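Local coordinates for glycosyl hydrolase family 2, TIM barrel domain protein (Faecalibacterium prausnitzii A2-165, PDB 6ED2), which probably hydrolyses beta-D-glucuronides, as a gut-bacterial beta-glucuronidase of glycosyl hydrolase family 2 built around a TIM barrel, at residues A[339-344]-A[370-375]; A[362-367]-A[424-429]; A[402-407]-A[451-456]; A[443-448]-A[476-481]. All blocks are in the same frame, centred on the assembly; numbering follows the deposited sequence.

Contact 1: A[339-344]-A[370-375]; sequences RDFELM and EGFLII
In the TIM barrel, helix 334-347 on the outside meets the run that leads into barrel strand 373-377, and F341 and M344 carry this contact by closing on the ring of F372. The two phenylalanines make a T-shaped pair: F341 turns its edge to the face of F372, the planes stand at 88°, and the centroids lie 5.4 Å apart. The touching atoms are F341 CD1 and F372 CD1, at 3.8 Å. M344 comes to F372 in two ways. Its CB sits 3.6 Å from F372 CZ, while its far end folds back: chi3 of -59° bends the chain and carries CE over a face of F372, the same face that F341 approaches. The sulfur takes part obliquely in a Met-aromatic contact, with SD 5.2 Å from the F372 centroid. Behind F372, G371 leaves the preceding helix with positive phi, and H270 meets the F372 ring edge to face. An alanine in place of F372 would probably open a gap beside M344 CB and the edge of F341 and remove the ring that H270 meets. At the polar margin E342 and E370 share a water, held only weakly by E370, and K345 forms salt bridges with both carboxylates, which probably offsets their like charges. L80 and S70 of a second subunit pack on E342 and E370. M344 CE also lies over the centre of one face of the F341 ring, 3.6 Å above its plane.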
# COMPACT_ATOMS: atom_id res chain seq x y z
N ARG A 339 0.17 -18.37 16.23
CA ARG A 339 -0.69 -17.48 15.44
C ARG A 339 -1.22 -18.19 14.19
O ARG A 339 -2.40 -18.05 13.85
CB ARG A 339 0.10 -16.22 15.07
CG ARG A 339 -0.57 -15.31 14.05
CD ARG A 339 -1.75 -14.55 14.65
NE ARG A 339 -2.23 -13.55 13.70
CZ ARG A 339 -3.33 -12.81 13.88
NH1 ARG A 339 -4.06 -12.97 14.97
NH2 ARG A 339 -3.69 -11.92 12.96
N ASP A 340 -0.37 -18.97 13.52
CA ASP A 340 -0.81 -19.65 12.29
C ASP A 340 -1.94 -20.64 12.59
O ASP A 340 -2.95 -20.68 11.87
CB ASP A 340 0.37 -20.34 11.61
CG ASP A 340 1.37 -19.35 10.98
OD1 ASP A 340 1.12 -18.12 11.05
OD2 ASP A 340 2.41 -19.79 10.43
N PHE A 341 -1.82 -21.41 13.67
CA PHE A 341 -2.91 -22.30 14.05
C PHE A 341 -4.16 -21.53 14.47
O PHE A 341 -5.28 -21.93 14.11
CB PHE A 341 -2.44 -23.26 15.14
CG PHE A 341 -1.71 -24.46 14.59
CD1 PHE A 341 -2.41 -25.63 14.27
CD2 PHE A 341 -0.34 -24.41 14.33
CE1 PHE A 341 -1.75 -26.74 13.73
CE2 PHE A 341 0.33 -25.51 13.79
CZ PHE A 341 -0.38 -26.67 13.49
N GLU A 342 -4.01 -20.42 15.21
CA GLU A 342 -5.18 -19.60 15.52
C GLU A 342 -5.87 -19.13 14.24
O GLU A 342 -7.11 -19.11 14.17
CB GLU A 342 -4.79 -18.41 16.41
CG GLU A 342 -4.34 -18.80 17.83
CD GLU A 342 -5.34 -19.72 18.53
OE1 GLU A 342 -6.42 -19.23 18.95
OE2 GLU A 342 -5.07 -20.94 18.64
N LEU A 343 -5.10 -18.74 13.23
CA LEU A 343 -5.66 -18.35 11.94
C LEU A 343 -6.30 -19.54 11.22
O LEU A 343 -7.38 -19.41 10.63
CB LEU A 343 -4.58 -17.74 11.06
CG LEU A 343 -4.01 -16.38 11.49
CD1 LEU A 343 -2.83 -16.00 10.61
CD2 LEU A 343 -5.10 -15.31 11.43
N MET A 344 -5.65 -20.70 11.23
CA MET A 344 -6.25 -21.84 10.55
C MET A 344 -7.52 -22.30 11.26
O MET A 344 -8.48 -22.72 10.60
CB MET A 344 -5.25 -22.99 10.43
CG MET A 344 -4.11 -22.69 9.46
SD MET A 344 -3.06 -24.12 9.12
CE MET A 344 -2.44 -24.58 10.74
N GLU A 370 -4.30 -29.40 18.41
CA GLU A 370 -5.44 -28.68 17.86
C GLU A 370 -6.34 -29.55 16.98
O GLU A 370 -7.36 -29.05 16.48
CB GLU A 370 -4.96 -27.47 17.08
CG GLU A 370 -4.05 -26.56 17.91
CD GLU A 370 -4.74 -26.00 19.15
OE1 GLU A 370 -5.98 -25.82 19.15
OE2 GLU A 370 -4.02 -25.77 20.15
N GLY A 371 -6.00 -30.82 16.76
CA GLY A 371 -6.82 -31.67 15.92
C GLY A 371 -6.82 -31.27 14.46
O GLY A 371 -7.89 -31.11 13.85
N PHE A 372 -5.64 -31.09 13.88
CA PHE A 372 -5.47 -30.78 12.47
C PHE A 372 -4.88 -31.99 11.76
O PHE A 372 -4.12 -32.76 12.34
CB PHE A 372 -4.55 -29.57 12.26
CG PHE A 372 -5.28 -28.25 12.27
CD1 PHE A 372 -5.59 -27.62 13.47
CD2 PHE A 372 -5.65 -27.64 11.08
CE1 PHE A 372 -6.26 -26.41 13.48
CE2 PHE A 372 -6.34 -26.43 11.09
CZ PHE A 372 -6.64 -25.81 12.28
N LEU A 373 -5.28 -32.18 10.50
CA LEU A 373 -4.79 -33.26 9.67
C LEU A 373 -3.62 -32.76 8.82
O LEU A 373 -3.69 -31.68 8.24
CB LEU A 373 -5.90 -33.79 8.75
CG LEU A 373 -7.21 -34.16 9.43
CD1 LEU A 373 -8.25 -34.60 8.41
CD2 LEU A 373 -6.96 -35.26 10.46
N ILE A 374 -2.57 -33.57 8.73
CA ILE A 374 -1.35 -33.21 8.01
C ILE A 374 -1.09 -34.23 6.91
O ILE A 374 -1.08 -35.45 7.18
CB ILE A 374 -0.14 -33.16 8.96
CG1 ILE A 374 -0.32 -32.03 9.99
CG2 ILE A 374 1.16 -33.02 8.16
CD1 ILE A 374 0.92 -31.83 10.84
N ILE A 375 -0.83 -33.74 5.71
CA ILE A 375 -0.20 -34.51 4.65
C ILE A 375 1.29 -34.21 4.70
O ILE A 375 1.71 -33.08 4.42
CB ILE A 375 -0.79 -34.19 3.28
CG1 ILE A 375 -2.30 -34.45 3.29
CG2 ILE A 375 -0.10 -35.03 2.21
CD1 ILE A 375 -3.00 -34.09 1.98
O HOH W 1 -3.11 -23.13 18.99

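Contact 2: A[362-367]-A[424-429]; sequences EIYQMA and IDRDKN
Y364 reaches from its helix to R426 and D427, and it is easiest to follow outward from CB. With chi1 at -54°, CG lies beside the backbone N, and the ring is sent across the gap between the segments. Beyond CG the two rims meet different partners. CE2 is 3.2 Å from R426 NH2, which stands oblique to the ring. Over one face, nearer the CE1 rim, D427 CG lies 4.0 Å above the ring plane. The carboxylate is tilted 38° to the ring. In the TIM barrel this joins neighbouring outer helices, 361-370 and 409-427, with the ring resting on I374 of strand 373-377 and V433 of strand 433-440. R426 and D427 arrive as a pair: R426 NE bonds D427 OD1 on its syn side at 2.7 Å, though 26° out of the carboxylate plane, a salt bridge that fixes how both groups face the tyrosine. At the tip, OH is hydrogen-bonded to D376 OD1 and to the backbone N of Y359. A phenylalanine here would keep the ring but would probably leave the D376 carboxylate and the Y359 amide without this mate. R426 NH2, 3.2 Å from Y364 OH, is hydrogen-bonded to Y359 O.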
# COMPACT_ATOMS: atom_id res chain seq x y z
N GLU A 362 7.77 -29.37 16.14
CA GLU A 362 6.85 -28.59 16.98
C GLU A 362 5.55 -28.26 16.26
O GLU A 362 4.50 -28.15 16.91
CB GLU A 362 7.56 -27.31 17.44
CG GLU A 362 8.65 -27.55 18.47
CD GLU A 362 10.00 -27.93 17.87
OE1 GLU A 362 10.08 -28.36 16.68
OE2 GLU A 362 10.99 -27.78 18.61
N ILE A 363 5.58 -28.10 14.94
CA ILE A 363 4.34 -27.83 14.20
C ILE A 363 3.41 -29.05 14.22
O ILE A 363 2.19 -28.90 14.33
CB ILE A 363 4.69 -27.37 12.77
CG1 ILE A 363 5.37 -25.99 12.83
CG2 ILE A 363 3.44 -27.34 11.88
CD1 ILE A 363 6.07 -25.60 11.56
N TYR A 364 3.96 -30.27 14.11
CA TYR A 364 3.12 -31.47 14.21
C TYR A 364 2.58 -31.63 15.62
O TYR A 364 1.43 -32.06 15.81
CB TYR A 364 3.91 -32.73 13.83
CG TYR A 364 4.58 -32.70 12.48
CD1 TYR A 364 4.04 -33.39 11.39
CD2 TYR A 364 5.76 -31.98 12.28
CE1 TYR A 364 4.66 -33.37 10.13
CE2 TYR A 364 6.38 -31.94 11.04
CZ TYR A 364 5.82 -32.65 9.96
OH TYR A 364 6.44 -32.61 8.73
N GLN A 365 3.41 -31.33 16.62
CA GLN A 365 2.95 -31.42 18.00
C GLN A 365 1.75 -30.51 18.23
O GLN A 365 0.78 -30.89 18.90
CB GLN A 365 4.10 -31.08 18.95
CG GLN A 365 5.30 -32.04 18.83
CD GLN A 365 6.52 -31.56 19.63
OE1 GLN A 365 6.46 -30.53 20.30
NE2 GLN A 365 7.61 -32.30 19.56
N MET A 366 1.77 -29.31 17.63
CA MET A 366 0.64 -28.41 17.79
C MET A 366 -0.57 -28.92 17.01
O MET A 366 -1.70 -28.83 17.50
CB MET A 366 1.00 -26.99 17.34
CG MET A 366 -0.20 -26.02 17.36
SD MET A 366 0.11 -24.29 17.85
CE MET A 366 0.73 -24.56 19.51
N ALA A 367 -0.36 -29.42 15.79
CA ALA A 367 -1.45 -30.07 15.07
C ALA A 367 -2.04 -31.21 15.89
O ALA A 367 -3.26 -31.38 15.94
CB ALA A 367 -0.97 -30.58 13.71
N ILE A 424 9.22 -40.75 7.63
CA ILE A 424 8.19 -41.63 8.17
C ILE A 424 8.58 -42.11 9.57
O ILE A 424 7.73 -42.20 10.46
CB ILE A 424 7.93 -42.80 7.20
CG1 ILE A 424 7.21 -42.26 5.95
CG2 ILE A 424 7.10 -43.90 7.90
CD1 ILE A 424 6.73 -43.35 5.01
N ASP A 425 9.86 -42.42 9.79
CA ASP A 425 10.29 -42.79 11.14
C ASP A 425 10.06 -41.65 12.14
O ASP A 425 9.62 -41.89 13.27
CB ASP A 425 11.77 -43.21 11.12
CG ASP A 425 11.94 -44.67 10.69
OD1 ASP A 425 10.97 -45.46 10.86
OD2 ASP A 425 13.02 -45.00 10.15
N ARG A 426 10.34 -40.40 11.74
CA ARG A 426 10.18 -39.28 12.67
C ARG A 426 8.71 -39.02 12.98
O ARG A 426 8.36 -38.71 14.13
CB ARG A 426 10.82 -38.01 12.10
CG ARG A 426 10.98 -36.86 13.12
CD ARG A 426 11.35 -35.56 12.41
NE ARG A 426 10.22 -35.11 11.59
CZ ARG A 426 10.13 -33.90 11.04
NH1 ARG A 426 11.09 -32.99 11.22
NH2 ARG A 426 9.05 -33.58 10.32
N ASP A 427 7.82 -39.16 11.99
CA ASP A 427 6.48 -38.60 12.09
C ASP A 427 5.39 -39.64 12.26
O ASP A 427 4.23 -39.26 12.44
CB ASP A 427 6.20 -37.73 10.86
CG ASP A 427 7.11 -36.52 10.80
OD1 ASP A 427 7.80 -36.25 11.82
OD2 ASP A 427 7.19 -35.83 9.75
N LYS A 428 5.71 -40.93 12.28
CA LYS A 428 4.66 -41.95 12.16
C LYS A 428 3.74 -41.99 13.37
O LYS A 428 2.61 -42.48 13.23
CB LYS A 428 5.28 -43.33 11.94
CG LYS A 428 6.15 -43.81 13.11
CD LYS A 428 7.18 -44.86 12.67
CE LYS A 428 8.20 -45.14 13.78
NZ LYS A 428 9.37 -45.92 13.28
N ASN A 429 4.14 -41.48 14.53
CA ASN A 429 3.28 -41.60 15.70
C ASN A 429 2.44 -40.35 15.98
O ASN A 429 1.73 -40.31 16.99
CB ASN A 429 4.10 -41.96 16.94
CG ASN A 429 4.69 -43.35 16.86
OD1 ASN A 429 3.96 -44.32 16.63
ND2 ASN A 429 6.01 -43.45 16.97

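Contact 3: A[402-407]-A[451-456]; sequences GFFEKE and EYFKPL
F404 is the residue of 402-407 that reaches Y452 and F453, and its neighbours shape the short turn that presents it. At the start, E405 OE1 accepts from G402 N at 2.7 Å through its anti lone pair, away from the other carboxylate oxygen, while G402 O accepts from E405 N; both bonds fasten the 3-10 turn 403-405. F403 comes next and lays its CD1 over the rim of one face of the F404 ring. F404 itself, with chi1 of -67° setting CG beside the backbone N, points its ring at the helix. Its CE1 lands over the centre of the Y452 ring, 3.4 Å above the plane, but the planes are tilted by 34°, so the pair is oblique. F453 makes an offset edge-to-face pair, its edge toward the face of F404 with planes at 90° and F453 CE2 4.0 Å from F404 CE2, completing an aromatic cluster. Further on, K406 turns to a salt bridge with E166. The cluster joins the loop that enters helix 409-427 to helix 449-463; L412 and L413 of helix 409-427 touch Y452, whose OH bonds H416 ND1, and L439 of barrel strand 433-440 touches both Y452 and F453.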
# COMPACT_ATOMS: atom_id res chain seq x y z
N GLY A 402 13.93 -36.57 -20.52
CA GLY A 402 13.13 -36.46 -19.32
C GLY A 402 13.97 -36.52 -18.05
O GLY A 402 15.07 -37.09 -18.01
N PHE A 403 13.42 -35.92 -16.98
CA PHE A 403 14.17 -35.81 -15.74
C PHE A 403 14.60 -37.17 -15.21
O PHE A 403 15.70 -37.32 -14.68
CB PHE A 403 13.38 -35.04 -14.67
CG PHE A 403 14.23 -34.65 -13.51
CD1 PHE A 403 14.35 -35.48 -12.41
CD2 PHE A 403 14.95 -33.47 -13.55
CE1 PHE A 403 15.17 -35.14 -11.35
CE2 PHE A 403 15.78 -33.11 -12.48
CZ PHE A 403 15.89 -33.95 -11.39
N PHE A 404 13.75 -38.19 -15.38
CA PHE A 404 14.03 -39.50 -14.82
C PHE A 404 14.84 -40.40 -15.77
O PHE A 404 15.01 -41.59 -15.48
CB PHE A 404 12.73 -40.18 -14.39
CG PHE A 404 12.06 -39.48 -13.24
CD1 PHE A 404 12.69 -39.41 -12.00
CD2 PHE A 404 10.84 -38.84 -13.40
CE1 PHE A 404 12.11 -38.74 -10.93
CE2 PHE A 404 10.23 -38.17 -12.33
CZ PHE A 404 10.88 -38.11 -11.08
N GLU A 405 15.37 -39.85 -16.86
CA GLU A 405 16.35 -40.56 -17.67
C GLU A 405 17.77 -40.16 -17.34
O GLU A 405 18.71 -40.72 -17.92
CB GLU A 405 16.13 -40.29 -19.17
CG GLU A 405 14.71 -40.43 -19.67
CD GLU A 405 14.62 -40.20 -21.17
OE1 GLU A 405 14.39 -39.05 -21.61
OE2 GLU A 405 14.79 -41.19 -21.91
N LYS A 406 17.97 -39.17 -16.47
CA LYS A 406 19.32 -38.69 -16.22
C LYS A 406 20.18 -39.80 -15.64
O LYS A 406 19.70 -40.66 -14.90
CB LYS A 406 19.29 -37.48 -15.27
CG LYS A 406 18.72 -36.19 -15.88
CD LYS A 406 18.62 -35.07 -14.84
CE LYS A 406 18.21 -33.76 -15.47
NZ LYS A 406 19.40 -32.98 -15.92
N GLU A 407 21.46 -39.78 -16.01
CA GLU A 407 22.43 -40.70 -15.43
C GLU A 407 22.45 -40.62 -13.90
O GLU A 407 22.78 -41.60 -13.24
CB GLU A 407 23.83 -40.40 -15.99
CG GLU A 407 24.31 -38.97 -15.66
CD GLU A 407 25.66 -38.58 -16.30
OE1 GLU A 407 26.28 -39.41 -17.01
OE2 GLU A 407 26.09 -37.42 -16.07
N GLU A 451 10.03 -46.67 -13.16
CA GLU A 451 11.16 -47.26 -12.47
C GLU A 451 11.54 -46.46 -11.23
O GLU A 451 12.05 -47.01 -10.25
CB GLU A 451 12.36 -47.37 -13.42
CG GLU A 451 12.17 -48.37 -14.60
CD GLU A 451 11.34 -47.81 -15.77
OE1 GLU A 451 10.75 -46.70 -15.67
OE2 GLU A 451 11.27 -48.51 -16.81
N TYR A 452 11.27 -45.15 -11.24
CA TYR A 452 11.57 -44.31 -10.09
C TYR A 452 10.46 -44.41 -9.04
O TYR A 452 10.75 -44.63 -7.86
CB TYR A 452 11.77 -42.86 -10.54
CG TYR A 452 12.37 -41.98 -9.49
CD1 TYR A 452 13.74 -41.86 -9.36
CD2 TYR A 452 11.56 -41.28 -8.60
CE1 TYR A 452 14.31 -41.06 -8.37
CE2 TYR A 452 12.12 -40.47 -7.61
CZ TYR A 452 13.49 -40.38 -7.50
OH TYR A 452 14.05 -39.60 -6.53
N PHE A 453 9.20 -44.30 -9.46
CA PHE A 453 8.08 -44.23 -8.51
C PHE A 453 7.87 -45.56 -7.80
O PHE A 453 7.52 -45.58 -6.61
CB PHE A 453 6.78 -43.85 -9.22
CG PHE A 453 6.63 -42.37 -9.50
CD1 PHE A 453 5.38 -41.77 -9.38
CD2 PHE A 453 7.70 -41.60 -9.89
CE1 PHE A 453 5.22 -40.41 -9.65
CE2 PHE A 453 7.56 -40.25 -10.17
CZ PHE A 453 6.32 -39.65 -10.05
N LYS A 454 8.01 -46.69 -8.52
CA LYS A 454 7.60 -47.98 -7.96
C LYS A 454 8.31 -48.29 -6.66
O LYS A 454 7.63 -48.53 -5.65
CB LYS A 454 7.80 -49.10 -9.00
CG LYS A 454 7.39 -50.50 -8.50
CD LYS A 454 7.51 -51.51 -9.66
CE LYS A 454 7.15 -52.94 -9.24
NZ LYS A 454 8.43 -53.71 -9.16
N PRO A 455 9.64 -48.27 -6.58
CA PRO A 455 10.28 -48.53 -5.28
C PRO A 455 9.96 -47.49 -4.22
O PRO A 455 9.91 -47.83 -3.04
CB PRO A 455 11.78 -48.56 -5.62
CG PRO A 455 11.89 -47.71 -6.84
CD PRO A 455 10.65 -47.98 -7.62
N LEU A 456 9.70 -46.23 -4.60
CA LEU A 456 9.40 -45.21 -3.60
C LEU A 456 8.07 -45.48 -2.93
O LEU A 456 7.95 -45.41 -1.70
CB LEU A 456 9.37 -43.83 -4.22
CG LEU A 456 10.70 -43.10 -4.20
CD1 LEU A 456 10.53 -41.84 -4.98
CD2 LEU A 456 11.16 -42.81 -2.78

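Contact 4: A[443-448]-A[476-481]; sequences QCTSAG and MTSLPD
Two first torsions set C444 against S478: in C444, chi1 of 66° places SG between the backbone N and the carbonyl carbon, and in S478, chi1 of -70° swings OG to the side of its backbone N. Sulfur and oxygen then face each other, SG 3.1 Å from S478 OG, and SG also touches S478 CB at 3.5 Å. T445 adds a second approach. Its CG2 methyl faces the partner loop, where it lies 3.6 Å from S478 OG and 4.0 Å from T477 O. S478 OG is thus met by the sulfur of one residue and the methyl of the next. The hydroxyl of T445 serves another purpose: OG1 is 3.1 Å from a water that also binds T477 OG1 at 3.1 Å, so one water ties the two loops together; its contact with S478 OG is doubtfully short. The 443-446 segment is stiffened by a type I beta turn, closed by S446 N to Q443 O at 2.9 Å, which sets C444 and T445 side by side at its two central positions. C444 is pinned further by backbone bonding to K484, and its side chain packs on F453. These are loops that follow barrel strands 433-440 and 470-474, the first of them running on to G448 at the N-cap of helix 449-463. Loops at these C-terminal strand ends are where TIM-barrel glycosidases of family 2 carry their active sites.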
# COMPACT_ATOMS: atom_id res chain seq x y z
N GLN A 443 8.30 -34.46 -13.08
CA GLN A 443 8.01 -34.62 -14.50
C GLN A 443 7.59 -36.07 -14.75
O GLN A 443 8.34 -36.89 -15.27
CB GLN A 443 9.23 -34.23 -15.34
CG GLN A 443 9.02 -34.29 -16.86
CD GLN A 443 10.26 -33.89 -17.66
OE1 GLN A 443 11.40 -34.06 -17.21
NE2 GLN A 443 10.04 -33.36 -18.85
N CYS A 444 6.35 -36.39 -14.34
CA CYS A 444 5.89 -37.78 -14.32
C CYS A 444 5.37 -38.26 -15.68
O CYS A 444 4.74 -39.32 -15.76
CB CYS A 444 4.82 -37.99 -13.23
SG CYS A 444 3.20 -37.14 -13.41
N THR A 445 5.60 -37.47 -16.74
CA THR A 445 5.51 -37.92 -18.11
C THR A 445 6.85 -38.39 -18.64
O THR A 445 6.93 -38.91 -19.76
CB THR A 445 4.97 -36.81 -19.02
OG1 THR A 445 5.78 -35.64 -18.87
CG2 THR A 445 3.52 -36.47 -18.69
N SER A 446 7.91 -38.21 -17.86
CA SER A 446 9.25 -38.56 -18.30
C SER A 446 9.37 -40.07 -18.44
O SER A 446 8.77 -40.84 -17.67
CB SER A 446 10.28 -38.02 -17.30
OG SER A 446 11.58 -38.55 -17.49
N ALA A 447 10.12 -40.51 -19.45
CA ALA A 447 10.55 -41.90 -19.47
C ALA A 447 11.34 -42.18 -18.20
O ALA A 447 12.09 -41.32 -17.72
CB ALA A 447 11.43 -42.18 -20.70
N GLY A 448 11.16 -43.37 -17.64
CA GLY A 448 11.80 -43.73 -16.39
C GLY A 448 11.01 -43.38 -15.14
O GLY A 448 11.48 -43.66 -14.03
N MET A 476 1.00 -29.47 -13.94
CA MET A 476 -0.07 -29.10 -14.87
C MET A 476 0.13 -29.71 -16.25
O MET A 476 -0.85 -29.94 -16.98
CB MET A 476 -0.17 -27.58 -14.98
CG MET A 476 -1.18 -26.95 -14.01
SD MET A 476 -1.89 -25.34 -14.50
CE MET A 476 -3.32 -25.84 -15.48
N THR A 477 1.38 -29.97 -16.63
CA THR A 477 1.71 -30.62 -17.89
C THR A 477 1.58 -32.14 -17.84
O THR A 477 1.86 -32.80 -18.85
CB THR A 477 3.14 -30.27 -18.30
OG1 THR A 477 4.04 -30.65 -17.24
CG2 THR A 477 3.27 -28.78 -18.55
N SER A 478 1.21 -32.73 -16.70
CA SER A 478 0.96 -34.17 -16.61
C SER A 478 -0.55 -34.37 -16.59
O SER A 478 -1.20 -34.02 -15.60
CB SER A 478 1.61 -34.78 -15.37
OG SER A 478 3.02 -34.80 -15.51
N LEU A 479 -1.09 -34.92 -17.66
CA LEU A 479 -2.53 -35.03 -17.87
C LEU A 479 -3.01 -36.43 -17.51
O LEU A 479 -2.22 -37.35 -17.33
CB LEU A 479 -2.86 -34.69 -19.33
CG LEU A 479 -2.36 -33.31 -19.77
CD1 LEU A 479 -2.84 -33.00 -21.18
CD2 LEU A 479 -2.80 -32.21 -18.79
N PRO A 480 -4.33 -36.62 -17.36
CA PRO A 480 -4.84 -37.95 -16.99
C PRO A 480 -4.33 -39.08 -17.89
O PRO A 480 -4.07 -40.19 -17.41
CB PRO A 480 -6.36 -37.79 -17.13
CG PRO A 480 -6.60 -36.34 -16.93
CD PRO A 480 -5.41 -35.61 -17.43
N ASP A 481 -4.14 -38.79 -19.17
CA ASP A 481 -3.81 -39.78 -20.18
C ASP A 481 -2.32 -39.85 -20.48
O ASP A 481 -1.90 -40.78 -21.18
CB ASP A 481 -4.59 -39.48 -21.47
CG ASP A 481 -4.60 -37.97 -21.84
OD1 ASP A 481 -4.24 -37.65 -22.99
OD2 ASP A 481 -4.99 -37.11 -20.99
O HOH W 2 4.78 -33.62 -16.75

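How the contacts relate
Contacts 1, 2 and 3 are buried, whereas contact 4 is partly open and polar, with a water between its two loops. Contacts 1 and 2 touch each other and both use helix 361-370, contact 1 its last residue, E370, and contact 2 its middle: F341 packs on M366, and F372 N probably bonds A367 O. Even so, the first is mainly aromatic and sulfur packing, while the second sets a tyrosine against a buried ion pair. Contacts 3 and 4 adjoin likewise, F403 N and F404 N probably bonding Q443 OE1 and S446 OG, so that an aromatic cluster borders a polar loop pair. The centres of contacts 1 and 3, about 34 Å apart, lie on opposite sides of the chain's centre.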